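Local coordinates for protein enterotoxin type A (Staphylococcus aureus, PDB 1DYQ) that acts as a superantigen that bridges MHC class II molecules, partly through a bound zinc ion, to T-cell receptors and causes staphylococcal food poisoning, at residues A[124-128]-A[141-145]; A[153-157]-A[184-188]. The protein carries 3 engineered substitutions. All coordinates share one frame; numbering follows the deposited sequence.

Contact 1 (A[124-128]-A[141-145]); sequences KKVPI and LETVK
The flat groups that meet between V126 and V144 are peptide units: V126 N gives its hydrogen to V144 O (2.9 Å, 166° at the hydrogen), approaching 25° out of the carbonyl plane. The one ring, that of P127, has a leucine methyl beside it, L141 CD1 lying 4.0 Å from P127 CA and slightly farther from the ring's CG. K125 and K145 form an antiparallel non-hydrogen-bonded pair with both side chains on one face, and next to it K145 CA sends a C-H to K124 O over 3.1 Å. Between the backbones a water accepts from V144 N (3.0 Å) and can donate to V126 O (2.7 Å) and L141 O (2.8 Å), although more acceptors surround it than it has protons. On the outside K125 has CG opposite the carbonyl carbon (chi1 -63°), and its extended chain runs crosswise over L141, CD reaching L141 CG at 3.8 Å. K145 lies alongside K125 and points the same way, its bent chain ending near K125 CG; its NZ also has a long, weak ion pair with E123. On the inner side I128 CD1 meets V144 CG2 at 3.7 Å, at about a right angle, both side chains also touching I227 of strand 226-232. The direct bond and the water together tie the 141-145 loop to strand 119-132 of the beta-grasp sheet, engaging V126 N and O, L141 O and V144 N and O, while the aliphatic part of K125 packs on L141 at the exposed side.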
loop_
_atom_site.group_PDB
_atom_site.type_symbol
_atom_site.label_atom_id
_atom_site.label_comp_id
_atom_site.label_asym_id
_atom_site.label_seq_id
_atom_site.Cartn_x
_atom_site.Cartn_y
_atom_site.Cartn_z
ATOM N N LYS A 124 10.248 -14.701 0.015
ATOM C CA LYS A 124 10.530 -14.192 -1.318
ATOM C C LYS A 124 11.062 -12.767 -1.263
ATOM O O LYS A 124 10.401 -11.858 -0.752
ATOM C CB LYS A 124 9.265 -14.229 -2.198
ATOM C CG LYS A 124 9.455 -13.596 -3.564
ATOM C CD LYS A 124 10.412 -14.445 -4.425
ATOM C CE LYS A 124 10.868 -13.658 -5.637
ATOM N NZ LYS A 124 11.439 -14.487 -6.722
ATOM N N LYS A 125 12.295 -12.591 -1.721
ATOM C CA LYS A 125 12.863 -11.246 -1.890
ATOM C C LYS A 125 12.495 -10.772 -3.296
ATOM O O LYS A 125 12.637 -11.531 -4.276
ATOM C CB LYS A 125 14.368 -11.274 -1.693
ATOM C CG LYS A 125 14.822 -11.682 -0.312
ATOM C CD LYS A 125 16.344 -11.683 -0.187
ATOM C CE LYS A 125 16.768 -12.275 1.148
ATOM N NZ LYS A 125 18.257 -12.312 1.287
ATOM N N VAL A 126 11.772 -9.664 -3.390
ATOM C CA VAL A 126 11.277 -9.188 -4.674
ATOM C C VAL A 126 12.307 -8.259 -5.311
ATOM O O VAL A 126 12.526 -7.163 -4.837
ATOM C CB VAL A 126 9.945 -8.405 -4.532
ATOM C CG1 VAL A 126 9.484 -7.930 -5.887
ATOM C CG2 VAL A 126 8.900 -9.320 -3.873
ATOM N N PRO A 127 12.945 -8.737 -6.377
ATOM C CA PRO A 127 13.970 -7.913 -7.032
ATOM C C PRO A 127 13.365 -6.604 -7.525
ATOM O O PRO A 127 12.220 -6.569 -8.000
ATOM C CB PRO A 127 14.446 -8.781 -8.176
ATOM C CG PRO A 127 14.046 -10.167 -7.839
ATOM C CD PRO A 127 12.734 -10.020 -7.042
ATOM N N ILE A 128 14.119 -5.527 -7.384
ATOM C CA ILE A 128 13.748 -4.223 -7.874
ATOM C C ILE A 128 14.726 -3.690 -8.929
ATOM O O ILE A 128 15.935 -3.606 -8.637
ATOM C CB ILE A 128 13.670 -3.176 -6.733
ATOM C CG1 ILE A 128 12.571 -3.578 -5.749
ATOM C CG2 ILE A 128 13.371 -1.801 -7.335
ATOM C CD1 ILE A 128 12.708 -3.004 -4.369
ATOM N N LEU A 141 18.580 -6.369 -2.063
ATOM C CA LEU A 141 17.606 -7.413 -2.359
ATOM C C LEU A 141 16.584 -7.608 -1.263
ATOM O O LEU A 141 15.442 -8.020 -1.579
ATOM C CB LEU A 141 18.326 -8.723 -2.702
ATOM C CG LEU A 141 17.503 -9.849 -3.307
ATOM C CD1 LEU A 141 16.819 -9.425 -4.595
ATOM C CD2 LEU A 141 18.377 -11.083 -3.555
ATOM N N GLU A 142 16.863 -7.264 -0.013
ATOM C CA GLU A 142 15.915 -7.418 1.062
ATOM C C GLU A 142 14.918 -6.259 1.163
ATOM O O GLU A 142 14.149 -6.251 2.134
ATOM C CB GLU A 142 16.587 -7.525 2.437
ATOM C CG GLU A 142 18.000 -7.979 2.495
ATOM C CD GLU A 142 19.015 -6.968 1.996
ATOM O OE1 GLU A 142 19.169 -5.894 2.616
ATOM O OE2 GLU A 142 19.657 -7.265 0.964
ATOM N N THR A 143 14.993 -5.271 0.301
ATOM C CA THR A 143 14.150 -4.085 0.416
ATOM C C THR A 143 12.662 -4.397 0.418
ATOM O O THR A 143 11.921 -3.841 1.243
ATOM C CB THR A 143 14.455 -3.092 -0.731
ATOM O OG1 THR A 143 15.856 -2.738 -0.645
ATOM C CG2 THR A 143 13.622 -1.854 -0.600
ATOM N N VAL A 144 12.197 -5.196 -0.511
ATOM C CA VAL A 144 10.790 -5.630 -0.545
ATOM C C VAL A 144 10.751 -7.138 -0.419
ATOM O O VAL A 144 11.438 -7.836 -1.195
ATOM C CB VAL A 144 10.080 -5.180 -1.814
ATOM C CG1 VAL A 144 8.660 -5.739 -1.882
ATOM C CG2 VAL A 144 10.047 -3.652 -1.887
ATOM N N LYS A 145 10.014 -7.674 0.543
ATOM C CA LYS A 145 9.985 -9.116 0.735
ATOM C C LYS A 145 8.577 -9.560 1.124
ATOM O O LYS A 145 7.831 -8.755 1.720
ATOM C CB LYS A 145 10.951 -9.537 1.860
ATOM C CG LYS A 145 10.672 -8.824 3.158
ATOM C CD LYS A 145 11.519 -9.206 4.313
ATOM C CE LYS A 145 12.994 -8.959 4.100
ATOM N NZ LYS A 145 13.532 -9.849 3.023
HETATM O O HOH W 1 13.905 -6.093 -2.823
#

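Contact 2 (A[153-157]-A[184-188]); sequences VQELD and LIVFH. With ZN (zinc ion), chain B.
F187 carries most of this contact, pushing its ring from strand 184-188 against V153, L156 and D157 of the helix. CB already points toward the helix, and CG anti to the carbonyl carbon (chi1 -59°) lays the ring among these three residues. Along one border of the ring, CD2 and CE2 lie beneath the V153 methyl CG1, a CH-pi contact over the face with CG1 3.8 Å from the F187 ring centroid. Along the other, CD1 and CE1 run past L156, whose CB sits 3.8 Å from F187 CE1. At the tip, CZ meets D157 CB at 3.6 Å, and D157 OD1 lies in the ring plane at the edge, also 3.6 Å from F187 CZ; carboxylate and ring stand 79° apart. The same OD1 is 3.8 Å from I185 CD1, two residues back on the strand. D157 OD2 turns to R161 in a salt bridge and to the Y214 hydroxyl. Helix and strand segments cross at 130°, the helix-on-sheet packing of the beta-grasp domain. H188 leaves the strand on the other side and binds the zinc ion through ND1 at 2.3 Å, completed by H226 and D228. The buried carboxylate is probably kept charged by R161, and its oxygen at the ring edge probably suits the slightly positive C-H rim of F187, so a polar group sits within an otherwise greasy interface.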
loop_
_atom_site.group_PDB
_atom_site.type_symbol
_atom_site.label_atom_id
_atom_site.label_comp_id
_atom_site.label_asym_id
_atom_site.label_seq_id
_atom_site.Cartn_x
_atom_site.Cartn_y
_atom_site.Cartn_z
ATOM N N VAL A 153 -0.906 -5.973 -3.623
ATOM C CA VAL A 153 -0.054 -4.879 -4.160
ATOM C C VAL A 153 0.241 -3.892 -3.056
ATOM O O VAL A 153 1.383 -3.426 -2.889
ATOM C CB VAL A 153 -0.678 -4.203 -5.363
ATOM C CG1 VAL A 153 0.145 -2.945 -5.734
ATOM C CG2 VAL A 153 -0.736 -5.147 -6.561
ATOM N N GLN A 154 -0.718 -3.615 -2.146
ATOM C CA GLN A 154 -0.483 -2.765 -1.001
ATOM C C GLN A 154 0.719 -3.161 -0.187
ATOM O O GLN A 154 1.571 -2.324 0.143
ATOM C CB GLN A 154 -1.761 -2.689 -0.096
ATOM C CG GLN A 154 -1.509 -1.939 1.194
ATOM C CD GLN A 154 -2.797 -1.598 1.988
ATOM O OE1 GLN A 154 -2.702 -0.745 2.878
ATOM N NE2 GLN A 154 -3.849 -2.290 1.692
ATOM N N GLU A 155 0.887 -4.441 0.154
ATOM C CA GLU A 155 2.017 -4.906 0.932
ATOM C C GLU A 155 3.360 -4.562 0.248
ATOM O O GLU A 155 4.293 -4.183 0.914
ATOM C CB GLU A 155 1.930 -6.401 1.223
ATOM C CG GLU A 155 3.148 -6.993 1.892
ATOM C CD GLU A 155 2.978 -8.415 2.352
ATOM O OE1 GLU A 155 1.825 -8.875 2.530
ATOM O OE2 GLU A 155 4.011 -9.114 2.532
ATOM N N LEU A 156 3.383 -4.770 -1.062
ATOM C CA LEU A 156 4.615 -4.497 -1.825
ATOM C C LEU A 156 4.845 -3.002 -1.998
ATOM O O LEU A 156 6.001 -2.552 -1.804
ATOM C CB LEU A 156 4.515 -5.127 -3.220
ATOM C CG LEU A 156 4.281 -6.650 -3.238
ATOM C CD1 LEU A 156 4.179 -7.111 -4.681
ATOM C CD2 LEU A 156 5.364 -7.384 -2.478
ATOM N N ASP A 157 3.808 -2.239 -2.255
ATOM C CA ASP A 157 3.940 -0.792 -2.481
ATOM C C ASP A 157 4.307 -0.059 -1.220
ATOM O O ASP A 157 5.152 0.843 -1.228
ATOM C CB ASP A 157 2.615 -0.299 -3.087
ATOM C CG ASP A 157 2.700 1.046 -3.767
ATOM O OD1 ASP A 157 3.833 1.454 -4.152
ATOM O OD2 ASP A 157 1.655 1.711 -3.932
ATOM N N LEU A 184 7.379 6.530 -11.283
ATOM C CA LEU A 184 6.468 5.454 -11.649
ATOM C C LEU A 184 6.931 4.137 -11.004
ATOM O O LEU A 184 8.113 3.860 -10.896
ATOM C CB LEU A 184 6.531 5.256 -13.185
ATOM C CG LEU A 184 5.810 4.004 -13.707
ATOM C CD1 LEU A 184 4.309 4.168 -13.580
ATOM C CD2 LEU A 184 6.164 3.807 -15.192
ATOM N N ILE A 185 5.964 3.394 -10.432
ATOM C CA ILE A 185 6.287 2.067 -9.893
ATOM C C ILE A 185 5.407 1.023 -10.584
ATOM O O ILE A 185 4.242 1.252 -10.872
ATOM C CB ILE A 185 6.110 1.981 -8.372
ATOM C CG1 ILE A 185 6.515 0.585 -7.853
ATOM C CG2 ILE A 185 4.670 2.292 -7.974
ATOM C CD1 ILE A 185 6.820 0.591 -6.349
ATOM N N VAL A 186 6.059 -0.055 -11.008
ATOM C CA VAL A 186 5.397 -1.133 -11.730
ATOM C C VAL A 186 5.658 -2.464 -11.016
ATOM O O VAL A 186 6.766 -2.837 -10.676
ATOM C CB VAL A 186 5.944 -1.232 -13.174
ATOM C CG1 VAL A 186 5.257 -2.334 -13.956
ATOM C CG2 VAL A 186 5.806 0.100 -13.900
ATOM N N PHE A 187 4.542 -3.182 -10.803
ATOM C CA PHE A 187 4.573 -4.498 -10.170
ATOM C C PHE A 187 4.435 -5.538 -11.293
ATOM O O PHE A 187 3.405 -5.803 -11.846
ATOM C CB PHE A 187 3.406 -4.597 -9.153
ATOM C CG PHE A 187 3.515 -3.515 -8.088
ATOM C CD1 PHE A 187 4.281 -3.661 -6.992
ATOM C CD2 PHE A 187 2.811 -2.311 -8.306
ATOM C CE1 PHE A 187 4.437 -2.641 -6.046
ATOM C CE2 PHE A 187 2.974 -1.270 -7.373
ATOM C CZ PHE A 187 3.757 -1.444 -6.275
ATOM N N HIS A 188 5.656 -5.960 -11.735
ATOM C CA HIS A 188 5.760 -6.695 -12.989
ATOM C C HIS A 188 5.663 -8.199 -12.793
ATOM O O HIS A 188 6.614 -8.864 -12.444
ATOM C CB HIS A 188 7.083 -6.354 -13.694
ATOM C CG HIS A 188 7.031 -6.702 -15.170
ATOM N ND1 HIS A 188 8.024 -6.209 -15.983
ATOM C CD2 HIS A 188 6.204 -7.346 -15.968
ATOM C CE1 HIS A 188 7.857 -6.589 -17.228
ATOM N NE2 HIS A 188 6.725 -7.298 -17.253
HETATM ZN ZN ZN B . 9.952 -5.292 -15.228
#

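Contacts 1 and 2 lie in one beta-grasp domain with centres 12 Å apart, and they touch directly: V144 CG1 of contact 1 packs 3.7 Å from L156 CD2 of contact 2, with V126 CG2 at 4.3 Å from that same methyl. L156 therefore serves both, its CB meeting F187 and its CD2 meeting V144 and V126. I227, on strand 226-232, is shared as well, touched by V126, I128 and V144 as well as by I185 and F187. Its strand also bears H226 and D228, which join H188 at the zinc needed for MHC class II binding; the P127 side chain lies about 9 Å from that ion and about 4 Å from the H226 side chain.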